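Local coordinates for protein putative Ribokinase II (Escherichia coli O6, PDB 3IQ0) that probably phosphorylates a sugar such as ribose at the expense of ATP, as a putative pfkB-family carbohydrate kinase that binds ATP and magnesium, at residues Ile267-Leu272 / Ser301-Ile306. Numbering follows the deposited sequence.
Sequences IACRQL and SRLMEI
Cys269 and Leu303 mark the closest backbone approach, 8.7 Å between their CA atoms, where the last turn of helix 258-271 faces the first turn of helix 303-312. That gap is bridged by three side chains and no hydrogen bond. Leu303 does most of the reaching: its CB is directed at the other helix, chi1 of -174° extends CG toward helix 258-271, and the branch at CG then sends CD1 and CD2 to different partners. CD1 comes to 4.5 Å from SG of Cys269, a loose apolar touch. The other branch, CD2, meets CD1 of Leu272 at 4.3 Å, methyl against methyl, on the more exposed side of the contact. Leu272 is the first residue to leave helical geometry, and it sends its side chain across just as the helix ends. With only 93 Å² buried in total, this is light packing rather than an interlocked interface.

Polar bonds shape the start of helix 303-312. Arg302 occupies the N-cap position, and its backbone N donates to OE1 of Glu305 at 2.8 Å, the N3 side-chain half of a capping box. The bond is nearly straight, 169° at the hydrogen, but it meets the oxygen from above the carboxylate plane, 40° out of it. Arg302 O in turn accepts from the backbone N of both Glu305 and Ile306, closing the first turn, which includes Leu303.

This is plain helix packing in the ribokinase-like (pfkB) fold, with the Cys269 side chain about 13 Å from the bound ATP. Leu303 also rests on Tyr282 of helix 276-290 and on Leu50. Ile267 and Gln271 touch Val6 of strand 5-9, so the contact joins the last modelled helix, 303-312, to one packed against the large mixed sheet.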
loop_
_atom_site.group_PDB
_atom_site.type_symbol
_atom_site.label_atom_id
_atom_site.label_comp_id
_atom_site.label_asym_id
_atom_site.label_seq_id
_atom_site.Cartn_x
_atom_site.Cartn_y
_atom_site.Cartn_z
ATOM N N ILE B 267 23.460 -17.733 -12.230
ATOM C CA ILE B 267 23.415 -18.774 -11.217
ATOM C C ILE B 267 22.857 -20.090 -11.746
ATOM O O ILE B 267 23.396 -21.158 -11.453
ATOM C CB ILE B 267 22.581 -18.320 -10.001
ATOM C CG1 ILE B 267 23.203 -17.058 -9.386
ATOM C CG2 ILE B 267 22.526 -19.422 -8.971
ATOM C CD1 ILE B 267 24.592 -17.287 -8.784
ATOM N N ALA B 268 21.786 -20.022 -12.530
ATOM C CA ALA B 268 21.192 -21.246 -13.069
ATOM C C ALA B 268 22.102 -21.900 -14.104
ATOM O O ALA B 268 22.296 -23.117 -14.096
ATOM C CB ALA B 268 19.826 -20.944 -13.679
ATOM N N CYS B 269 22.679 -21.096 -14.990
ATOM C CA CYS B 269 23.559 -21.638 -16.021
ATOM C C CYS B 269 24.778 -22.294 -15.413
ATOM O O CYS B 269 25.258 -23.316 -15.910
ATOM C CB CYS B 269 23.988 -20.544 -16.991
ATOM S SG CYS B 269 22.675 -20.076 -18.100
ATOM N N ARG B 270 25.290 -21.701 -14.343
ATOM C CA ARG B 270 26.439 -22.272 -13.667
ATOM C C ARG B 270 26.027 -23.602 -13.035
ATOM O O ARG B 270 26.808 -24.549 -13.032
ATOM C CB ARG B 270 26.973 -21.295 -12.613
ATOM C CG ARG B 270 27.635 -20.078 -13.237
ATOM C CD ARG B 270 28.930 -20.466 -13.955
ATOM N NE ARG B 270 30.055 -20.524 -13.026
ATOM C CZ ARG B 270 31.243 -21.051 -13.308
ATOM N NH1 ARG B 270 31.477 -21.584 -14.503
ATOM N NH2 ARG B 270 32.204 -21.027 -12.395
ATOM N N GLN B 271 24.798 -23.675 -12.517
ATOM C CA GLN B 271 24.307 -24.921 -11.916
ATOM C C GLN B 271 24.181 -26.008 -12.982
ATOM O O GLN B 271 24.260 -27.200 -12.676
ATOM C CB GLN B 271 22.940 -24.736 -11.256
ATOM C CG GLN B 271 22.965 -24.075 -9.882
ATOM C CD GLN B 271 24.016 -24.673 -8.961
ATOM O OE1 GLN B 271 25.163 -24.218 -8.931
ATOM N NE2 GLN B 271 23.635 -25.705 -8.214
ATOM N N LEU B 272 23.973 -25.601 -14.229
ATOM C CA LEU B 272 23.839 -26.564 -15.315
ATOM C C LEU B 272 25.209 -26.897 -15.904
ATOM O O LEU B 272 25.310 -27.526 -16.953
ATOM C CB LEU B 272 22.901 -26.016 -16.398
ATOM C CG LEU B 272 21.468 -25.708 -15.936
ATOM C CD1 LEU B 272 20.692 -25.065 -17.064
ATOM C CD2 LEU B 272 20.776 -26.979 -15.464
ATOM N N SER B 301 13.323 -15.570 -19.621
ATOM C CA SER B 301 13.443 -16.441 -20.783
ATOM C C SER B 301 13.800 -17.889 -20.466
ATOM O O SER B 301 14.412 -18.184 -19.434
ATOM C CB SER B 301 14.512 -15.894 -21.732
ATOM O OG SER B 301 14.283 -14.553 -22.090
ATOM N N ARG B 302 13.417 -18.782 -21.378
ATOM C CA ARG B 302 13.733 -20.200 -21.259
ATOM C C ARG B 302 15.123 -20.348 -21.856
ATOM O O ARG B 302 15.542 -19.527 -22.675
ATOM C CB ARG B 302 12.736 -21.059 -22.045
ATOM C CG ARG B 302 11.333 -21.083 -21.461
ATOM C CD ARG B 302 10.486 -22.182 -22.088
ATOM N NE ARG B 302 11.045 -23.512 -21.854
ATOM C CZ ARG B 302 10.468 -24.647 -22.238
ATOM N NH1 ARG B 302 9.308 -24.622 -22.879
ATOM N NH2 ARG B 302 11.049 -25.811 -21.985
ATOM N N LEU B 303 15.829 -21.400 -21.470
ATOM C CA LEU B 303 17.188 -21.609 -21.944
ATOM C C LEU B 303 17.360 -21.519 -23.459
ATOM O O LEU B 303 18.215 -20.783 -23.935
ATOM C CB LEU B 303 17.713 -22.947 -21.424
ATOM C CG LEU B 303 19.188 -23.210 -21.730
ATOM C CD1 LEU B 303 20.037 -22.126 -21.091
ATOM C CD2 LEU B 303 19.587 -24.582 -21.207
HETATM N N MSE B 304 16.548 -22.240 -24.223
HETATM C CA MSE B 304 16.698 -22.177 -25.669
HETATM C C MSE B 304 16.244 -20.868 -26.304
HETATM O O MSE B 304 16.587 -20.581 -27.454
HETATM C CB MSE B 304 16.026 -23.375 -26.338
HETATM C CG MSE B 304 16.814 -24.666 -26.132
HETATM SE SE MSE B 304 18.763 -24.501 -26.435
HETATM C CE MSE B 304 18.773 -24.844 -28.335
ATOM N N GLU B 305 15.485 -20.056 -25.574
ATOM C CA GLU B 305 15.087 -18.771 -26.140
ATOM C C GLU B 305 16.360 -17.935 -26.147
ATOM O O GLU B 305 16.617 -17.200 -27.089
ATOM C CB GLU B 305 13.990 -18.100 -25.304
ATOM C CG GLU B 305 12.718 -18.934 -25.217
ATOM C CD GLU B 305 11.586 -18.259 -24.456
ATOM O OE1 GLU B 305 11.844 -17.651 -23.396
ATOM O OE2 GLU B 305 10.424 -18.360 -24.918
ATOM N N ILE B 306 17.165 -18.068 -25.096
ATOM C CA ILE B 306 18.428 -17.338 -25.005
ATOM C C ILE B 306 19.363 -17.848 -26.108
ATOM O O ILE B 306 19.994 -17.072 -26.829
ATOM C CB ILE B 306 19.116 -17.578 -23.640
ATOM C CG1 ILE B 306 18.190 -17.145 -22.493
ATOM C CG2 ILE B 306 20.431 -16.810 -23.580
ATOM C CD1 ILE B 306 18.741 -17.475 -21.109
#